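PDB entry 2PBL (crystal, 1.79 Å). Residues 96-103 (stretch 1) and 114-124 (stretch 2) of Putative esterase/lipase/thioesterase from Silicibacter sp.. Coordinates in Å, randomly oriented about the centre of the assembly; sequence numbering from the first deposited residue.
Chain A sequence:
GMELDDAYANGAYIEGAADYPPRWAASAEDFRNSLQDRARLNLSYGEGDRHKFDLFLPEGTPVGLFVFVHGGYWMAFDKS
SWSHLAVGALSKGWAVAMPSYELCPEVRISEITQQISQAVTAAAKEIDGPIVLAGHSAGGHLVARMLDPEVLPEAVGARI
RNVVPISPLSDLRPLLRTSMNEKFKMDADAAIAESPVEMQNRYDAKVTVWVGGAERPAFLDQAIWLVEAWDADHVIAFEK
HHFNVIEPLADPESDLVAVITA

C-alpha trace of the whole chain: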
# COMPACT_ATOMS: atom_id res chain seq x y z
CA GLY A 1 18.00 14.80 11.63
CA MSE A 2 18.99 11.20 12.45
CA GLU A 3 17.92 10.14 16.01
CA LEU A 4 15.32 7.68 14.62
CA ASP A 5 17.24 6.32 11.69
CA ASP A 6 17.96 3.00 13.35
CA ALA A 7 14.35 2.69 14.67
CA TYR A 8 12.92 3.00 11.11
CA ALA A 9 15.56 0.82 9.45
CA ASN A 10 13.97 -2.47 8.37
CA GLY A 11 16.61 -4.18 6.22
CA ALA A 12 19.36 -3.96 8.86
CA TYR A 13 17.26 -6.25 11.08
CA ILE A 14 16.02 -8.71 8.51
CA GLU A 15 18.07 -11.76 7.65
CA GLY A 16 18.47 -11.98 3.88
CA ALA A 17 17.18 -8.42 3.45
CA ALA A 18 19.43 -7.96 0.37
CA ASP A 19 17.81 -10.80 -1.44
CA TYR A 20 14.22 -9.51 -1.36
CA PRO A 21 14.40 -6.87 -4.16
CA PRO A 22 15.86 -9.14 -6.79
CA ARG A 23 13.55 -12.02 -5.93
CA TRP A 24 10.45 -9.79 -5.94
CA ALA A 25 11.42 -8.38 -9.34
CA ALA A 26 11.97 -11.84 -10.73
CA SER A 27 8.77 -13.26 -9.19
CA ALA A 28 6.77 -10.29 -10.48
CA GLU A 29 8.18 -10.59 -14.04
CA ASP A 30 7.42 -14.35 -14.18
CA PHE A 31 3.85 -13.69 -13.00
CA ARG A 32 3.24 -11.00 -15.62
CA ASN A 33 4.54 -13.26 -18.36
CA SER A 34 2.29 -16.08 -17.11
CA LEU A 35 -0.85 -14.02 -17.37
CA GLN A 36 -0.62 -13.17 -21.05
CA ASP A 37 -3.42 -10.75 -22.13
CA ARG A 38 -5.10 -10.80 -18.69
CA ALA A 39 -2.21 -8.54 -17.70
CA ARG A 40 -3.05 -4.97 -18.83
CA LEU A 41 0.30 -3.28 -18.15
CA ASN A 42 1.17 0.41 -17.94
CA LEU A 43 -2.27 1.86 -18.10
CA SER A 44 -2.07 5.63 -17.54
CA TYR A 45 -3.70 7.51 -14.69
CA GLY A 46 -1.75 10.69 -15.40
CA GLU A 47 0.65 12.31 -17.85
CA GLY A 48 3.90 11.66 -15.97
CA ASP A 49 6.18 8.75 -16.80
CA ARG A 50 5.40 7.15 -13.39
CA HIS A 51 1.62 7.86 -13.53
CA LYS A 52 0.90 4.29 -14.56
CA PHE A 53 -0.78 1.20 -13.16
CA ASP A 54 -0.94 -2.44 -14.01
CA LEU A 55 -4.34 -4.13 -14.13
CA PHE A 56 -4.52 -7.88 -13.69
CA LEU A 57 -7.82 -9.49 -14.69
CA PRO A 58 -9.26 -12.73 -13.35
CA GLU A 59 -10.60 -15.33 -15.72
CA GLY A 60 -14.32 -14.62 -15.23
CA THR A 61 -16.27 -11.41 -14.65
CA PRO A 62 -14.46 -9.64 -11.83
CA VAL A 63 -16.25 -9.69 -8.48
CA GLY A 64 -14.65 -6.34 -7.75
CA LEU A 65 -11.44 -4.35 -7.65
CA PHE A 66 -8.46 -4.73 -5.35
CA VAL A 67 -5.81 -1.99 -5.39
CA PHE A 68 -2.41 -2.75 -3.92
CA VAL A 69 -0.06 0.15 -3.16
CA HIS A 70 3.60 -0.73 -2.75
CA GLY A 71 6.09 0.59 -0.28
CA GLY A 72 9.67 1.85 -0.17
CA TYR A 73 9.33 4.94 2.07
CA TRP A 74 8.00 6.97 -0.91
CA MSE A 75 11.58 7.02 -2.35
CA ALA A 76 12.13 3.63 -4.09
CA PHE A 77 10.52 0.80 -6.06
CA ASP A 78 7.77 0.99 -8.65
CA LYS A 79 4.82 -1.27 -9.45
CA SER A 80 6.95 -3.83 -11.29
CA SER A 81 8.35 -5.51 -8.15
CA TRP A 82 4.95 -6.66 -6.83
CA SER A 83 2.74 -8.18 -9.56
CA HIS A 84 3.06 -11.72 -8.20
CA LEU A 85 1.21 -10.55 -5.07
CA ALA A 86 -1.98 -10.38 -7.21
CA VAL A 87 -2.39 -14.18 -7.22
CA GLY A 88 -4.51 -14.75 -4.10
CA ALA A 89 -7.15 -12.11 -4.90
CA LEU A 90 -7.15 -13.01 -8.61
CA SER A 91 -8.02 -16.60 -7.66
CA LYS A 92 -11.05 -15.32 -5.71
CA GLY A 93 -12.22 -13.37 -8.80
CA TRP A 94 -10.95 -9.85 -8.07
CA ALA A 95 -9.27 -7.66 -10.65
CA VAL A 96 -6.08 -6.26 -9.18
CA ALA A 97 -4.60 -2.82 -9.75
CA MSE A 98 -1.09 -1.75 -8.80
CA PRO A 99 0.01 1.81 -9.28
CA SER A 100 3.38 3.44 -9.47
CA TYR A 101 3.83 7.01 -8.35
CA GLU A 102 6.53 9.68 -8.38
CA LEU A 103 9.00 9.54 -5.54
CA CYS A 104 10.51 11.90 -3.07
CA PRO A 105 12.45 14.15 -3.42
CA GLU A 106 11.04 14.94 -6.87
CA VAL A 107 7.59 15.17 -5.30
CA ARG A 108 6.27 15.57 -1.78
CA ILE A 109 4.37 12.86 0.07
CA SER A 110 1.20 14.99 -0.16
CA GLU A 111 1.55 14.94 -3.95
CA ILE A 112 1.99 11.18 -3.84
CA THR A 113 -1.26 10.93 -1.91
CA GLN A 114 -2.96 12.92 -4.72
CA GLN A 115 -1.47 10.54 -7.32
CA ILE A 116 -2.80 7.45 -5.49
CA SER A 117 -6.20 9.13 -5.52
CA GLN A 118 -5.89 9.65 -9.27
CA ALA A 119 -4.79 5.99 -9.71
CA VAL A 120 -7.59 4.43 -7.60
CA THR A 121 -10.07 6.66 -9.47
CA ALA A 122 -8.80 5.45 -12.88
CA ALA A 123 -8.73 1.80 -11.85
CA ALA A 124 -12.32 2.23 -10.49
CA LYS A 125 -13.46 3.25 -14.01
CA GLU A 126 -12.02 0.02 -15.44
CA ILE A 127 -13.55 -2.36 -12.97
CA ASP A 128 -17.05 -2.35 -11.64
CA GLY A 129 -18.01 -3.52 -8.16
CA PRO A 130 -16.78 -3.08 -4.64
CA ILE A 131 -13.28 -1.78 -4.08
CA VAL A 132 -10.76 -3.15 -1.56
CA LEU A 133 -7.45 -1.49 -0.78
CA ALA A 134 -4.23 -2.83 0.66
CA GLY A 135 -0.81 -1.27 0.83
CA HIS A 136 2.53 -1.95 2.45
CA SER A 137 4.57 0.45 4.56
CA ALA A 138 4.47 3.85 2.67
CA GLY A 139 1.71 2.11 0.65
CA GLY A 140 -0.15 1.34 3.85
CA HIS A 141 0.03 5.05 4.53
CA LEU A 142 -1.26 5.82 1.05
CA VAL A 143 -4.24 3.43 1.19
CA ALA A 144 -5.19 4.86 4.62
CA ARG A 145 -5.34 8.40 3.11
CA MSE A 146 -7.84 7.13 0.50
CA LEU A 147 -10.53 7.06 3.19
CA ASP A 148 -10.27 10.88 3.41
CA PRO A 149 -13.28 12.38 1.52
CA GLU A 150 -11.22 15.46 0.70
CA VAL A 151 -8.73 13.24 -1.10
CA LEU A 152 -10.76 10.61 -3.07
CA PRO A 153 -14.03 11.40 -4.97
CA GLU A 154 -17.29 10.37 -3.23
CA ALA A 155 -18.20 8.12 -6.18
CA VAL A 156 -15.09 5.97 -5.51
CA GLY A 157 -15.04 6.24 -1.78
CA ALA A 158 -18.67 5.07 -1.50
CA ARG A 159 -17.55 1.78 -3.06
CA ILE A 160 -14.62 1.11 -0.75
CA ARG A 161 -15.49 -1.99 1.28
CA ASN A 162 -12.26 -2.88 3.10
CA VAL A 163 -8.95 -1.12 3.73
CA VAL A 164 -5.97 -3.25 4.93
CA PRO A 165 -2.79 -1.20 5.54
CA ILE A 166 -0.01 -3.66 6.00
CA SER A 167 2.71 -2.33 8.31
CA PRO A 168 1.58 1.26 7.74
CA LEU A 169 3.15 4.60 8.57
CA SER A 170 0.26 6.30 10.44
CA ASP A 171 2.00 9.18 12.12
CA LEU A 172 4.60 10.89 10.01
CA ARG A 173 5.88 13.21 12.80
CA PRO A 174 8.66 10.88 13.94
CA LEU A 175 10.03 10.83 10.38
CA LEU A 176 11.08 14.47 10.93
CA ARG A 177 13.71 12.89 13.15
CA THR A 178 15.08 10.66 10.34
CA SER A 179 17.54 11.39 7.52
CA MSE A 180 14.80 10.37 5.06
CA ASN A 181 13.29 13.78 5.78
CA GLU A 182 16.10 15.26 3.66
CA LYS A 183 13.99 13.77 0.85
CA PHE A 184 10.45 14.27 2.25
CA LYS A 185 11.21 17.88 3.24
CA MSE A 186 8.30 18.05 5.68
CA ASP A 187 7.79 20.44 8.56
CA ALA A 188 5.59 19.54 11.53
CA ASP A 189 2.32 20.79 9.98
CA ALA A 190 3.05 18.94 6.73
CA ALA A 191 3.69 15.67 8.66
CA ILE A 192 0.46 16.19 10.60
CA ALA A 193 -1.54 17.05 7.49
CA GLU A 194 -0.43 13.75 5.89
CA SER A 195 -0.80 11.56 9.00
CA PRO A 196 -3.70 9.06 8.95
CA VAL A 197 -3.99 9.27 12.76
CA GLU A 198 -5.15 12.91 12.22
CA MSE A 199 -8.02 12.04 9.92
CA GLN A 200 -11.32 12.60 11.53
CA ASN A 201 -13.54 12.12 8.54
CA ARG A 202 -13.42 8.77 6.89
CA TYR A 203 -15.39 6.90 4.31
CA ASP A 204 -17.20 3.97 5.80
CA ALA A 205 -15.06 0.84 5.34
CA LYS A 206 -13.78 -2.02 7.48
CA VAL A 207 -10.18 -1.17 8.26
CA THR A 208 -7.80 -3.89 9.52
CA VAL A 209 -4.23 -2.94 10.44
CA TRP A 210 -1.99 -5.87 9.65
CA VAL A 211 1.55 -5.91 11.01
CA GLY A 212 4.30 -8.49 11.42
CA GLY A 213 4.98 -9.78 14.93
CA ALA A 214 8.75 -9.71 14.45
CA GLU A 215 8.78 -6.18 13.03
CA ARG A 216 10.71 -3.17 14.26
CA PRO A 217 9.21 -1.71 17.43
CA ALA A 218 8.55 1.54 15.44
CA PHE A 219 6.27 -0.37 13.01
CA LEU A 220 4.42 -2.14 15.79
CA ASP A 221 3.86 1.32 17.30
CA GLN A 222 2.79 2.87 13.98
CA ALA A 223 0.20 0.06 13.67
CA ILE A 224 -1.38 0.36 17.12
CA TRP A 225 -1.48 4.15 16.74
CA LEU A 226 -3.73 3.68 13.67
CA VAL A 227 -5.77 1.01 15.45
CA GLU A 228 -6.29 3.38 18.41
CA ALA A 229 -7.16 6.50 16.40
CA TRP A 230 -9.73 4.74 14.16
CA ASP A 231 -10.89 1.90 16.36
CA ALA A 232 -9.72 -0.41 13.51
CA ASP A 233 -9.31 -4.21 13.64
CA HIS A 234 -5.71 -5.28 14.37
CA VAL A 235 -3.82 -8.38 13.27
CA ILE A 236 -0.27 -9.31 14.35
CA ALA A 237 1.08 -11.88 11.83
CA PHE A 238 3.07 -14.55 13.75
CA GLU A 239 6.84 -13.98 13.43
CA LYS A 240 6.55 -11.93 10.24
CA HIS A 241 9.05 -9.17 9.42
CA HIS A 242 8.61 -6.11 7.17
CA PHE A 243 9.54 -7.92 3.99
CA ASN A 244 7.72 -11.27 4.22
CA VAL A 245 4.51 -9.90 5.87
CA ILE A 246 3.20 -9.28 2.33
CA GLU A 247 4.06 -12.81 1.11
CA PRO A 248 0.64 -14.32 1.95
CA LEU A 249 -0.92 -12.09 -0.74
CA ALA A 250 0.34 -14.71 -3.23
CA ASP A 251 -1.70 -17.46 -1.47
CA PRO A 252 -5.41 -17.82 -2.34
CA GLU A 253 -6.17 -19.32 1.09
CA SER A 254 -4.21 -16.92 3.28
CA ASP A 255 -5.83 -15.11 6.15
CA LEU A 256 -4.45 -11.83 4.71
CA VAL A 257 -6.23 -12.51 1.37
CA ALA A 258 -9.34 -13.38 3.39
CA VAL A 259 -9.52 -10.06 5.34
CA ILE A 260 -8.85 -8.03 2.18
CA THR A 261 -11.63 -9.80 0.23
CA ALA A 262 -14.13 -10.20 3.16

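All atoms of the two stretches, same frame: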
# COMPACT_ATOMS: atom_id res chain seq x y z
N VAL A 96 -7.05 -6.85 -10.09
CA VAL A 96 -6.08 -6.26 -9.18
C VAL A 96 -5.28 -5.14 -9.83
O VAL A 96 -4.62 -5.34 -10.84
CB VAL A 96 -5.12 -7.37 -8.64
CG1 VAL A 96 -4.04 -6.78 -7.75
CG2 VAL A 96 -5.92 -8.44 -7.91
N ALA A 97 -5.33 -3.94 -9.23
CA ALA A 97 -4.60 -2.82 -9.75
C ALA A 97 -3.40 -2.52 -8.88
O ALA A 97 -3.53 -2.50 -7.66
CB ALA A 97 -5.52 -1.57 -9.84
N MSE A 98 -2.29 -2.13 -9.50
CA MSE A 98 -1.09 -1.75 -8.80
C MSE A 98 -0.46 -0.48 -9.36
O MSE A 98 0.14 -0.50 -10.40
CB MSE A 98 -0.08 -2.90 -8.80
CG MSE A 98 -0.50 -3.99 -7.86
SE MSE A 98 0.82 -5.45 -7.79
CE MSE A 98 -0.02 -6.62 -6.57
N PRO A 99 -0.61 0.65 -8.66
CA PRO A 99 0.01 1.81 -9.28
C PRO A 99 1.45 2.06 -8.88
O PRO A 99 1.93 1.59 -7.81
CB PRO A 99 -0.83 2.97 -8.73
CG PRO A 99 -1.13 2.51 -7.37
CD PRO A 99 -1.37 1.02 -7.45
N SER A 100 2.13 2.80 -9.75
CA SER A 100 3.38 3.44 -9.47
C SER A 100 2.98 4.88 -9.13
O SER A 100 1.78 5.28 -9.28
CB SER A 100 4.30 3.42 -10.70
OG SER A 100 4.93 2.18 -10.92
N TYR A 101 3.97 5.64 -8.74
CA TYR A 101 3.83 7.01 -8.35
C TYR A 101 5.21 7.64 -8.33
O TYR A 101 6.21 6.92 -8.23
CB TYR A 101 3.18 7.08 -6.99
CG TYR A 101 3.77 6.18 -5.91
CD1 TYR A 101 4.85 6.61 -5.09
CD2 TYR A 101 3.24 4.92 -5.67
CE1 TYR A 101 5.38 5.78 -4.10
CE2 TYR A 101 3.74 4.09 -4.66
CZ TYR A 101 4.81 4.51 -3.90
OH TYR A 101 5.27 3.64 -2.93
N GLU A 102 5.26 8.96 -8.50
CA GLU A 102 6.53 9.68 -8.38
C GLU A 102 7.01 9.60 -6.94
O GLU A 102 6.23 9.39 -6.01
CB GLU A 102 6.43 11.11 -8.85
CG GLU A 102 6.09 11.20 -10.30
CD GLU A 102 6.06 12.63 -10.75
OE1 GLU A 102 4.96 13.15 -10.81
OE2 GLU A 102 7.13 13.24 -10.95
N LEU A 103 8.31 9.77 -6.80
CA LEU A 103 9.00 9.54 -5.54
C LEU A 103 9.62 10.81 -5.02
O LEU A 103 9.88 11.74 -5.77
CB LEU A 103 10.10 8.52 -5.79
CG LEU A 103 9.69 7.16 -6.36
CD1 LEU A 103 10.89 6.27 -6.72
CD2 LEU A 103 8.81 6.45 -5.35
N GLN A 114 -2.08 12.44 -3.66
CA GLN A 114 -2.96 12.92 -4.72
C GLN A 114 -2.87 11.98 -5.91
O GLN A 114 -3.88 11.65 -6.49
CB GLN A 114 -2.69 14.42 -5.06
CG GLN A 114 -2.96 15.32 -3.94
CD GLN A 114 -4.41 15.36 -3.55
OE1 GLN A 114 -5.28 15.41 -4.41
NE2 GLN A 114 -4.69 15.33 -2.24
N GLN A 115 -1.67 11.51 -6.25
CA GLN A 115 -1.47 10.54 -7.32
C GLN A 115 -2.16 9.20 -7.09
O GLN A 115 -2.77 8.64 -8.00
CB GLN A 115 0.02 10.31 -7.56
CG GLN A 115 0.68 11.49 -8.22
CD GLN A 115 2.21 11.36 -8.44
OE1 GLN A 115 2.79 10.25 -8.42
NE2 GLN A 115 2.86 12.51 -8.71
N ILE A 116 -2.10 8.69 -5.85
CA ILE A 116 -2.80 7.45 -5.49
C ILE A 116 -4.30 7.66 -5.68
O ILE A 116 -4.99 6.78 -6.21
CB ILE A 116 -2.46 6.97 -4.05
CG1 ILE A 116 -0.97 6.74 -3.93
CG2 ILE A 116 -3.18 5.68 -3.74
CD1 ILE A 116 -0.45 5.83 -5.07
N SER A 117 -4.81 8.84 -5.30
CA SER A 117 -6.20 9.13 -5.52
C SER A 117 -6.55 9.07 -7.02
O SER A 117 -7.57 8.51 -7.41
CB SER A 117 -6.57 10.52 -4.97
OG SER A 117 -7.97 10.75 -5.18
N GLN A 118 -5.73 9.68 -7.84
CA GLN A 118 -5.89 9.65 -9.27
C GLN A 118 -5.86 8.20 -9.81
O GLN A 118 -6.67 7.83 -10.67
CB GLN A 118 -4.83 10.53 -9.94
CG GLN A 118 -4.99 12.02 -9.68
CD GLN A 118 -6.30 12.58 -10.26
OE1 GLN A 118 -6.67 12.32 -11.43
NE2 GLN A 118 -7.01 13.37 -9.44
N ALA A 119 -4.94 7.38 -9.28
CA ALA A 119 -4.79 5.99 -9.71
C ALA A 119 -5.99 5.13 -9.34
O ALA A 119 -6.47 4.40 -10.19
CB ALA A 119 -3.51 5.38 -9.10
N VAL A 120 -6.45 5.21 -8.09
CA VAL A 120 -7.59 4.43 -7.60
C VAL A 120 -8.79 4.81 -8.45
O VAL A 120 -9.51 3.94 -8.93
CB VAL A 120 -7.86 4.69 -6.09
CG1 VAL A 120 -9.14 4.05 -5.62
CG2 VAL A 120 -6.66 4.22 -5.19
N THR A 121 -8.96 6.12 -8.67
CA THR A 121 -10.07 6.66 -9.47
C THR A 121 -10.08 6.08 -10.87
O THR A 121 -11.12 5.64 -11.31
CB THR A 121 -10.05 8.20 -9.54
OG1 THR A 121 -10.27 8.70 -8.21
CG2 THR A 121 -11.15 8.74 -10.46
N ALA A 122 -8.93 6.06 -11.55
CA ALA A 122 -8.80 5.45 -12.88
C ALA A 122 -9.06 3.95 -12.88
O ALA A 122 -9.81 3.43 -13.72
CB ALA A 122 -7.44 5.76 -13.43
N ALA A 123 -8.47 3.23 -11.93
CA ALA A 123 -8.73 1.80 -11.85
C ALA A 123 -10.23 1.52 -11.62
O ALA A 123 -10.77 0.57 -12.18
CB ALA A 123 -7.87 1.15 -10.79
N ALA A 124 -10.89 2.36 -10.82
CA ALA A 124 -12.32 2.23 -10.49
C ALA A 124 -13.24 2.46 -11.70
O ALA A 124 -14.40 2.07 -11.66
CB ALA A 124 -12.69 3.16 -9.39

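Strand 96-99 and the loop that follows it pack against helix 114-124, which runs nearly antiparallel to the strand (152° between their directions), with the axes 9.1 Å apart at closest approach. Contacts recur at every second residue of stretch 1, Ala97, Pro99 and Tyr101, and meet every fourth residue of the helix, Ala123, Ala119 and Gln115, as strand alternation and helical periodicity fall into step. Two of these steps are apolar. Ala97 CB lies 3.7 Å from Ala123 CB, and Pro99 CB lies 3.6 Å from Ala119 CB; the CA atoms are 6.5 Å apart for Ala97 CA and Ala123 CA, and 6.4 Å for Pro99 CA and Ala119 CA, and the methyl groups of the helix alanines meet the strand side chains directly. Ile116 fills in beside them: its CA-to-CB bond points sideways, but with chi1 and chi2 both m its CD1 comes within 4.1 Å of Pro99 CG and 3.8 Å of Tyr101 CD2.

The polar anchor is Gln115, the residue with the most area covered here. Its m,t side chain reaches past Tyr101, with OE1 3.5 Å from Tyr101 CB, and its amide serves Glu102 twice. Glu102 N donates to Gln115 OE1 at 2.8 Å and 158°, so a loop backbone NH is satisfied by a side chain. Gln115 NE2 in turn donates to Glu102 OE1 at 3.0 Å, a weak bond at 129°. A glutamine suits this buried place because one amide supplies both acceptor and donor. Glu102 OE1 is also hydrogen-bonded elsewhere in the structure, as are Tyr101 OH and Ser100 OG; the Tyr101 side chain starts toward the helix, but its end leads away.

Within the helix, backbone NH groups from Gln118 to Ala124 donate to carbonyls four residues earlier; Ala119 N to Gln115 O, at 2.8 Å, satisfies the carbonyl of the anchoring glutamine. Ser117 O accepts twice, from Thr121 N at 3.0 Å and from Thr121 OG1 at 2.8 Å. About 320 Å² is buried between the stretches, summed over both sides.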